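Local coordinates for protein serine--tRNA ligase (Pyrococcus horikoshii, PDB 2DQ0) that charges tRNA(Ser) with L-serine at the expense of ATP, and probably also serylates tRNA(Sec) on the route to selenocysteine, at residues R105-V114 against T345-K354. Numbering follows the deposited sequence.
Sequences RLPNITHPSV and TGDLGYVAAK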
loop_
_atom_site.group_PDB
_atom_site.type_symbol
_atom_site.label_atom_id
_atom_site.label_comp_id
_atom_site.label_asym_id
_atom_site.label_seq_id
_atom_site.Cartn_x
_atom_site.Cartn_y
_atom_site.Cartn_z
ATOM N N ARG A 105 -0.233 -9.648 26.617
ATOM C CA ARG A 105 -0.613 -10.845 25.924
ATOM C C ARG A 105 -1.895 -11.474 26.444
ATOM O O ARG A 105 -2.132 -12.665 26.261
ATOM C CB ARG A 105 0.580 -11.813 25.933
ATOM C CG ARG A 105 1.418 -11.718 24.641
ATOM C CD ARG A 105 2.891 -12.071 24.813
ATOM N NE ARG A 105 3.568 -10.943 25.420
ATOM C CZ ARG A 105 4.647 -10.362 24.920
ATOM N NH1 ARG A 105 5.172 -10.818 23.800
ATOM N NH2 ARG A 105 5.183 -9.319 25.543
ATOM N N LEU A 106 -2.729 -10.658 27.086
ATOM C CA LEU A 106 -4.012 -11.123 27.596
ATOM C C LEU A 106 -5.130 -10.380 26.862
ATOM O O LEU A 106 -5.060 -9.180 26.652
ATOM C CB LEU A 106 -4.095 -10.915 29.114
ATOM C CG LEU A 106 -3.253 -11.892 29.956
ATOM C CD1 LEU A 106 -3.268 -11.468 31.420
ATOM C CD2 LEU A 106 -3.799 -13.314 29.806
ATOM N N PRO A 107 -6.169 -11.099 26.438
ATOM C CA PRO A 107 -7.260 -10.444 25.723
ATOM C C PRO A 107 -8.150 -9.600 26.597
ATOM O O PRO A 107 -8.246 -9.824 27.797
ATOM C CB PRO A 107 -8.024 -11.616 25.103
ATOM C CG PRO A 107 -7.905 -12.652 26.137
ATOM C CD PRO A 107 -6.420 -12.544 26.558
ATOM N N ASN A 108 -8.827 -8.643 25.967
ATOM C CA ASN A 108 -9.733 -7.762 26.672
ATOM C C ASN A 108 -10.818 -8.601 27.331
ATOM O O ASN A 108 -11.200 -9.650 26.818
ATOM C CB ASN A 108 -10.375 -6.760 25.712
ATOM C CG ASN A 108 -10.841 -5.497 26.425
ATOM O OD1 ASN A 108 -11.295 -4.538 25.798
ATOM N ND2 ASN A 108 -10.720 -5.493 27.752
ATOM N N ILE A 109 -11.287 -8.138 28.485
ATOM C CA ILE A 109 -12.335 -8.821 29.203
ATOM C C ILE A 109 -13.604 -8.570 28.408
ATOM O O ILE A 109 -13.876 -7.435 28.006
ATOM C CB ILE A 109 -12.500 -8.250 30.619
ATOM C CG1 ILE A 109 -11.181 -8.366 31.380
ATOM C CG2 ILE A 109 -13.598 -9.010 31.368
ATOM C CD1 ILE A 109 -10.693 -9.780 31.524
ATOM N N THR A 110 -14.370 -9.633 28.173
ATOM C CA THR A 110 -15.608 -9.531 27.412
ATOM C C THR A 110 -16.706 -8.883 28.234
ATOM O O THR A 110 -16.722 -8.970 29.467
ATOM C CB THR A 110 -16.138 -10.920 26.968
ATOM O OG1 THR A 110 -16.646 -11.625 28.109
ATOM C CG2 THR A 110 -15.029 -11.744 26.311
ATOM N N HIS A 111 -17.627 -8.243 27.528
ATOM C CA HIS A 111 -18.769 -7.602 28.139
ATOM C C HIS A 111 -19.800 -8.674 28.505
ATOM O O HIS A 111 -19.864 -9.753 27.890
ATOM C CB HIS A 111 -19.381 -6.597 27.172
ATOM C CG HIS A 111 -20.501 -5.799 27.761
ATOM N ND1 HIS A 111 -21.765 -6.318 27.949
ATOM C CD2 HIS A 111 -20.544 -4.525 28.220
ATOM C CE1 HIS A 111 -22.538 -5.394 28.491
ATOM N NE2 HIS A 111 -21.821 -4.298 28.665
ATOM N N PRO A 112 -20.611 -8.402 29.537
ATOM C CA PRO A 112 -21.626 -9.369 29.957
ATOM C C PRO A 112 -22.603 -9.742 28.846
ATOM O O PRO A 112 -23.133 -10.850 28.836
ATOM C CB PRO A 112 -22.302 -8.652 31.110
ATOM C CG PRO A 112 -21.149 -7.924 31.730
ATOM C CD PRO A 112 -20.495 -7.316 30.525
ATOM N N SER A 113 -22.818 -8.829 27.900
ATOM C CA SER A 113 -23.754 -9.077 26.814
ATOM C C SER A 113 -23.266 -10.013 25.716
ATOM O O SER A 113 -24.066 -10.454 24.882
ATOM C CB SER A 113 -24.216 -7.748 26.184
ATOM O OG SER A 113 -23.143 -7.017 25.623
ATOM N N VAL A 114 -21.973 -10.319 25.687
ATOM C CA VAL A 114 -21.504 -11.208 24.638
ATOM C C VAL A 114 -21.801 -12.623 25.039
ATOM O O VAL A 114 -21.422 -13.070 26.125
ATOM C CB VAL A 114 -19.968 -11.031 24.280
ATOM C CG1 VAL A 114 -19.314 -10.034 25.190
ATOM C CG2 VAL A 114 -19.223 -12.377 24.315
ATOM N N THR A 345 -17.909 -15.374 22.662
ATOM C CA THR A 345 -16.632 -15.346 23.350
ATOM C C THR A 345 -15.494 -16.036 22.617
ATOM O O THR A 345 -14.377 -15.497 22.560
ATOM C CB THR A 345 -16.752 -15.955 24.771
ATOM O OG1 THR A 345 -17.424 -17.218 24.694
ATOM C CG2 THR A 345 -17.526 -15.016 25.707
ATOM N N GLY A 346 -15.781 -17.212 22.054
ATOM C CA GLY A 346 -14.765 -17.974 21.342
ATOM C C GLY A 346 -14.373 -17.467 19.961
ATOM O O GLY A 346 -13.296 -17.786 19.458
ATOM N N ASP A 347 -15.225 -16.667 19.338
ATOM C CA ASP A 347 -14.919 -16.161 18.009
ATOM C C ASP A 347 -14.685 -14.665 18.088
ATOM O O ASP A 347 -14.650 -13.984 17.065
ATOM C CB ASP A 347 -16.104 -16.461 17.082
ATOM C CG ASP A 347 -15.781 -16.247 15.618
ATOM O OD1 ASP A 347 -14.678 -16.658 15.185
ATOM O OD2 ASP A 347 -16.644 -15.688 14.901
ATOM N N LEU A 348 -14.496 -14.158 19.304
ATOM C CA LEU A 348 -14.344 -12.726 19.488
ATOM C C LEU A 348 -13.017 -12.037 19.181
ATOM O O LEU A 348 -13.014 -10.929 18.621
ATOM C CB LEU A 348 -14.807 -12.331 20.892
ATOM C CG LEU A 348 -14.868 -10.811 21.144
ATOM C CD1 LEU A 348 -15.643 -10.127 20.012
ATOM C CD2 LEU A 348 -15.508 -10.521 22.520
ATOM N N GLY A 349 -11.889 -12.639 19.526
ATOM C CA GLY A 349 -10.650 -11.934 19.231
ATOM C C GLY A 349 -10.196 -11.092 20.413
ATOM O O GLY A 349 -11.013 -10.616 21.203
ATOM N N TYR A 350 -8.886 -10.903 20.521
ATOM C CA TYR A 350 -8.266 -10.180 21.623
ATOM C C TYR A 350 -8.610 -8.723 21.908
ATOM O O TYR A 350 -8.740 -8.328 23.059
ATOM C CB TYR A 350 -6.745 -10.288 21.490
ATOM C CG TYR A 350 -6.168 -11.560 22.055
ATOM C CD1 TYR A 350 -6.758 -12.793 21.767
ATOM C CD2 TYR A 350 -5.053 -11.534 22.906
ATOM C CE1 TYR A 350 -6.268 -13.968 22.312
ATOM C CE2 TYR A 350 -4.545 -12.707 23.457
ATOM C CZ TYR A 350 -5.166 -13.930 23.154
ATOM O OH TYR A 350 -4.709 -15.121 23.692
ATOM N N VAL A 351 -8.762 -7.917 20.872
ATOM C CA VAL A 351 -8.994 -6.506 21.093
ATOM C C VAL A 351 -10.364 -6.082 21.592
ATOM O O VAL A 351 -10.469 -5.207 22.454
ATOM C CB VAL A 351 -8.675 -5.709 19.817
ATOM C CG1 VAL A 351 -8.629 -4.227 20.143
ATOM C CG2 VAL A 351 -7.353 -6.187 19.228
ATOM N N ALA A 352 -11.416 -6.702 21.079
ATOM C CA ALA A 352 -12.750 -6.280 21.464
ATOM C C ALA A 352 -13.321 -6.825 22.759
ATOM O O ALA A 352 -12.968 -7.908 23.217
ATOM C CB ALA A 352 -13.717 -6.566 20.325
ATOM N N ALA A 353 -14.206 -6.034 23.346
ATOM C CA ALA A 353 -14.919 -6.428 24.553
ATOM C C ALA A 353 -16.241 -7.022 24.054
ATOM O O ALA A 353 -16.781 -7.947 24.645
ATOM C CB ALA A 353 -15.196 -5.215 25.431
ATOM N N LYS A 354 -16.753 -6.465 22.962
ATOM C CA LYS A 354 -17.994 -6.913 22.333
ATOM C C LYS A 354 -17.907 -6.554 20.851
ATOM O O LYS A 354 -17.346 -5.509 20.484
ATOM C CB LYS A 354 -19.209 -6.231 22.965
ATOM C CG LYS A 354 -20.526 -6.655 22.355
ATOM C CD LYS A 354 -21.710 -6.003 23.037
ATOM C CE LYS A 354 -23.026 -6.567 22.553
ATOM N NZ LYS A 354 -24.158 -5.963 23.321
#
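Pro-107 lies flat over one face of the Tyr-350 ring, its CB 3.6 Å from the ring centroid and 13° off the normal, a CH-pi contact. Its CD reaches over CE2 on the hydroxyl side, while the carbonyl O of Arg-105 approaches that ring's edge, close to its plane. At the end of the ring, Tyr-350 OH is hydrogen-bonded to Glu-23 and Lys-26, and Lys-26 also holds Arg-105 O. Without the ring and its hydroxyl, as with an alanine here, Pro-107 would probably lose its aromatic platform and Glu-23 and Lys-26 the hydroxyl they share. The His-111 ring carries Pro-112 CD over one face, offset toward the rim, and takes the backbone N of Ser-113 on ND1 at its edge, 2.7 Å away and in plane. Two backbone hydrogen bonds link the segments, Asn-108 N to Tyr-350 O (2.9 Å) and His-111 N to Ala-353 O (3.0 Å). At the far end Lys-354, fully extended with CG anti to the backbone N (chi1 180°), runs its chain out to the turn 111-114, where NZ donates to Ser-113 OG (2.7 Å); Tyr-356 OH is a second partner of NZ. On another flank, Thr-110 CG2 meets Leu-348 CD2 at 4.0 Å, and methyl CG2 of Thr-345 packs against CG2 of Val-114. The hydroxyls of the two threonines serve other partners: Asp-17 for Thr-110, Lys-20 and Gly-117 for Thr-345. This is an interdomain junction of a class II synthetase: the linker leaving the long helical hairpin of the tRNA-binding arm is fastened, alongside helix 11-21, to the loop leading into strand 354-362 of the largely antiparallel sheet of the catalytic core.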